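Local coordinates for catechol O-methyltransferase (Niastella koreensis GR20-10, PDB 7CVV), which transfers the methyl group of S-adenosylmethionine to a hydroxyl of catechol-like compounds with the help of magnesium, without preferring the meta or para position, at residues L64-G69 against L85-Y90. Residues are numbered along the deposited sequence; the frame is centred on the assembly and turned at random.
Sequences LGTLAG and LITLEY. With SAM (S-adenosylmethionine), chain D.
Gly65, Thr66 and Leu67 meet Leu88 and Glu89 where two neighbouring parallel strands, 60-64 and 84-89, end in the Rossmann-like fold of class I methyltransferases. The loop after the first strand and the acidic residue closing the second together hold S-adenosylmethionine. Gly65 N donates to Leu88 O at 2.7 Å. Gly65 has a positive phi, 101°, and a CB here would crowd both the preceding carbonyl and the ribose of S-adenosylmethionine.

Glu89 CG stands anti to the backbone N (chi1 -180°), and a bend at chi2 (48°) turns the carboxylate back to the loop. Its OE1 accepts from two loop amides. Thr66 N uses the anti lone pair of Glu89 OE1, 3.3 Å away. Leu67 N meets Glu89 OE1 from above the carboxylate plane, at 3.2 Å. Glu89 OE1 also accepts from the ribose hydroxyl O3' of S-adenosylmethionine at 2.6 Å, and OE2 takes O2'. OE2 also accepts from Asp91 N, so both oxygens of this buried carboxylate are engaged. Replacing Glu89 by an alanine is likely to leave both ribose hydroxyls and the two loop amides without this acceptor, and the loop less firmly held.

Leu67 lays CB against the methionine part of the ligand and CD1 against O3'. Leu64 and Leu88, on the same face of the sheet, lie side by side, pointing the same way, with Leu64 CD2 3.7 Å from Leu88 CD1.

The side chains of Thr66 and Thr87 cross at about a right angle. Thr87 OG1 is also hydrogen-bonded to Glu63 OE2. The methyls Thr66 CG2 and Thr87 CG2 touch at 3.7 Å.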
ATOM      1  N   LEU A  64     -13.966   1.925  11.722  1.00 27.01           N
ATOM      2  CA  LEU A  64     -14.024   2.304  13.158  1.00 27.03           C
ATOM      3  C   LEU A  64     -13.401   3.691  13.313  1.00 25.84           C
ATOM      4  O   LEU A  64     -12.221   3.802  13.133  1.00 30.11           O
ATOM      5  CB  LEU A  64     -13.261   1.295  14.021  1.00 25.99           C
ATOM      6  CG  LEU A  64     -13.642  -0.173  13.864  1.00 25.63           C
ATOM      7  CD1 LEU A  64     -13.518  -0.898  15.192  1.00 25.49           C
ATOM      8  CD2 LEU A  64     -15.041  -0.333  13.317  1.00 26.92           C
ATOM      9  N   GLY A  65     -14.173   4.695  13.682  1.00 26.62           N
ATOM     10  CA  GLY A  65     -13.647   6.037  13.952  1.00 28.67           C
ATOM     11  C   GLY A  65     -13.905   6.928  12.763  1.00 31.18           C
ATOM     12  O   GLY A  65     -13.111   6.873  11.805  1.00 32.87           O
ATOM     13  N   THR A  66     -15.014   7.668  12.823  1.00 31.44           N
ATOM     14  CA  THR A  66     -15.538   8.560  11.756  1.00 31.30           C
ATOM     15  C   THR A  66     -14.862   9.935  11.848  1.00 30.45           C
ATOM     16  O   THR A  66     -14.368  10.399  10.810  1.00 33.09           O
ATOM     17  CB  THR A  66     -17.068   8.625  11.861  1.00 31.86           C
ATOM     18  OG1 THR A  66     -17.540   7.287  12.067  1.00 34.04           O
ATOM     19  CG2 THR A  66     -17.726   9.212  10.635  1.00 30.75           C
ATOM     20  N   LEU A  67     -14.816  10.526  13.050  1.00 28.43           N
ATOM     21  CA  LEU A  67     -14.472  11.948  13.312  1.00 25.50           C
ATOM     22  C   LEU A  67     -15.382  12.837  12.449  1.00 25.84           C
ATOM     23  O   LEU A  67     -16.598  12.671  12.550  1.00 26.54           O
ATOM     24  CB  LEU A  67     -12.982  12.151  13.045  1.00 26.42           C
ATOM     25  CG  LEU A  67     -12.373  13.412  13.679  1.00 27.52           C
ATOM     26  CD1 LEU A  67     -12.222  13.261  15.194  1.00 27.47           C
ATOM     27  CD2 LEU A  67     -11.036  13.747  13.055  1.00 26.44           C
ATOM     28  N   ALA A  68     -14.856  13.721  11.600  1.00 27.12           N
ATOM     29  CA  ALA A  68     -15.679  14.604  10.738  1.00 27.59           C
ATOM     30  C   ALA A  68     -16.012  13.899   9.419  1.00 27.16           C
ATOM     31  O   ALA A  68     -16.669  14.533   8.568  1.00 27.32           O
ATOM     32  CB  ALA A  68     -14.978  15.916  10.494  1.00 29.22           C
ATOM     33  N   GLY A  69     -15.566  12.648   9.260  1.00 25.66           N
ATOM     34  CA  GLY A  69     -15.793  11.829   8.055  1.00 24.15           C
ATOM     35  C   GLY A  69     -14.884  12.183   6.891  1.00 23.22           C
ATOM     36  O   GLY A  69     -15.281  11.931   5.758  1.00 27.02           O
ATOM     37  N   LEU A  85     -20.865   1.911   2.861  1.00 32.39           N
ATOM     38  CA  LEU A  85     -19.879   2.108   3.948  1.00 28.33           C
ATOM     39  C   LEU A  85     -20.602   2.338   5.275  1.00 28.36           C
ATOM     40  O   LEU A  85     -21.388   3.288   5.416  1.00 27.31           O
ATOM     41  CB  LEU A  85     -18.973   3.288   3.608  1.00 29.19           C
ATOM     42  CG  LEU A  85     -17.670   3.347   4.403  1.00 28.95           C
ATOM     43  CD1 LEU A  85     -16.615   4.126   3.645  1.00 29.17           C
ATOM     44  CD2 LEU A  85     -17.909   3.972   5.763  1.00 31.03           C
ATOM     45  N   ILE A  86     -20.297   1.486   6.237  1.00 31.46           N
ATOM     46  CA  ILE A  86     -20.771   1.613   7.635  1.00 32.85           C
ATOM     47  C   ILE A  86     -19.578   2.026   8.496  1.00 33.46           C
ATOM     48  O   ILE A  86     -18.617   1.248   8.574  1.00 32.46           O
ATOM     49  CB  ILE A  86     -21.430   0.300   8.084  1.00 33.98           C
ATOM     50  CG1 ILE A  86     -22.494  -0.138   7.072  1.00 32.95           C
ATOM     51  CG2 ILE A  86     -21.994   0.440   9.494  1.00 34.38           C
ATOM     52  CD1 ILE A  86     -23.020  -1.523   7.318  1.00 35.44           C
ATOM     53  N   THR A  87     -19.678   3.216   9.104  1.00 34.19           N
ATOM     54  CA  THR A  87     -18.636   3.873   9.924  1.00 35.32           C
ATOM     55  C   THR A  87     -19.145   4.021  11.364  1.00 34.22           C
ATOM     56  O   THR A  87     -20.255   4.526  11.523  1.00 33.38           O
ATOM     57  CB  THR A  87     -18.220   5.204   9.284  1.00 36.89           C
ATOM     58  OG1 THR A  87     -17.176   5.739  10.104  1.00 38.38           O
ATOM     59  CG2 THR A  87     -19.350   6.198   9.120  1.00 34.10           C
ATOM     60  N   LEU A  88     -18.352   3.607  12.362  1.00 33.41           N
ATOM     61  CA  LEU A  88     -18.727   3.633  13.807  1.00 34.27           C
ATOM     62  C   LEU A  88     -18.038   4.821  14.506  1.00 36.40           C
ATOM     63  O   LEU A  88     -16.831   5.087  14.205  1.00 36.90           O
ATOM     64  CB  LEU A  88     -18.366   2.293  14.464  1.00 32.31           C
ATOM     65  CG  LEU A  88     -18.704   1.056  13.628  1.00 34.42           C
ATOM     66  CD1 LEU A  88     -18.526  -0.242  14.408  1.00 33.62           C
ATOM     67  CD2 LEU A  88     -20.117   1.155  13.066  1.00 36.10           C
ATOM     68  N   GLU A  89     -18.782   5.504  15.393  1.00 33.32           N
ATOM     69  CA  GLU A  89     -18.350   6.742  16.100  1.00 33.57           C
ATOM     70  C   GLU A  89     -18.967   6.797  17.509  1.00 32.94           C
ATOM     71  O   GLU A  89     -20.198   6.866  17.619  1.00 30.56           O
ATOM     72  CB  GLU A  89     -18.742   7.975  15.278  1.00 31.61           C
ATOM     73  CG  GLU A  89     -18.341   9.284  15.922  1.00 31.57           C
ATOM     74  CD  GLU A  89     -16.900   9.316  16.426  1.00 32.01           C
ATOM     75  OE1 GLU A  89     -15.973   9.051  15.616  1.00 32.12           O
ATOM     76  OE2 GLU A  89     -16.702   9.591  17.633  1.00 29.46           O
ATOM     77  N   TYR A  90     -18.133   6.808  18.550  1.00 32.05           N
ATOM     78  CA  TYR A  90     -18.578   6.868  19.964  1.00 34.42           C
ATOM     79  C   TYR A  90     -19.237   8.227  20.246  1.00 35.40           C
ATOM     80  O   TYR A  90     -20.153   8.320  21.050  1.00 33.48           O
ATOM     81  CB  TYR A  90     -17.381   6.617  20.878  1.00 35.49           C
ATOM     82  CG  TYR A  90     -17.617   6.859  22.347  1.00 36.72           C
ATOM     83  CD1 TYR A  90     -18.265   5.915  23.136  1.00 36.43           C
ATOM     84  CD2 TYR A  90     -17.129   8.003  22.961  1.00 36.37           C
ATOM     85  CE1 TYR A  90     -18.445   6.108  24.496  1.00 36.34           C
ATOM     86  CE2 TYR A  90     -17.301   8.212  24.320  1.00 37.32           C
ATOM     87  CZ  TYR A  90     -17.959   7.265  25.088  1.00 39.22           C
ATOM     88  OH  TYR A  90     -18.134   7.497  26.420  1.00 41.99           O
TER
HETATM   89  N   SAM D 301     -10.381   8.189  10.399  1.00 43.57           N
HETATM   90  CA  SAM D 301     -10.931   9.558  10.586  1.00 42.98           C
HETATM   91  C   SAM D 301     -10.404  10.477   9.470  1.00 40.97           C
HETATM   92  O   SAM D 301     -11.147  11.391   9.071  1.00 35.99           O
HETATM   93  OXT SAM D 301      -9.270  10.233   9.025  1.00 39.93           O
HETATM   94  CB  SAM D 301     -10.509  10.108  11.955  1.00 47.81           C
HETATM   95  CG  SAM D 301     -10.928   9.259  13.181  1.00 49.57           C
HETATM   96  SD  SAM D 301     -10.087   9.952  14.633  1.00 49.24           S
HETATM   97  CE  SAM D 301      -8.446   9.260  14.397  1.00 50.22           C
HETATM   98  C5' SAM D 301     -10.669   8.984  16.050  1.00 40.00           C
HETATM   99  C4' SAM D 301     -12.166   8.900  16.217  1.00 35.74           C
HETATM  100  O4' SAM D 301     -12.474   7.671  16.916  1.00 31.82           O
HETATM  101  C3' SAM D 301     -12.816  10.028  17.018  1.00 33.64           C
HETATM  102  O3' SAM D 301     -13.915  10.551  16.289  1.00 30.62           O
HETATM  103  C2' SAM D 301     -13.301   9.329  18.291  1.00 33.51           C
HETATM  104  O2' SAM D 301     -14.516   9.838  18.782  1.00 34.69           O
HETATM  105  C1' SAM D 301     -13.551   7.922  17.775  1.00 32.95           C
HETATM  106  N9  SAM D 301     -13.559   6.899  18.804  1.00 35.18           N
HETATM  107  C8  SAM D 301     -12.709   6.824  19.880  1.00 35.24           C
HETATM  108  N7  SAM D 301     -12.935   5.777  20.638  1.00 35.96           N
HETATM  109  C5  SAM D 301     -13.971   5.106  20.009  1.00 33.42           C
HETATM  110  C6  SAM D 301     -14.645   3.915  20.323  1.00 33.81           C
HETATM  111  N6  SAM D 301     -14.355   3.187  21.398  1.00 32.61           N
HETATM  112  N1  SAM D 301     -15.613   3.494  19.472  1.00 30.43           N
HETATM  113  C2  SAM D 301     -15.877   4.245  18.397  1.00 32.58           C
HETATM  114  N3  SAM D 301     -15.328   5.401  18.016  1.00 33.60           N
HETATM  115  C4  SAM D 301     -14.361   5.780  18.869  1.00 34.24           C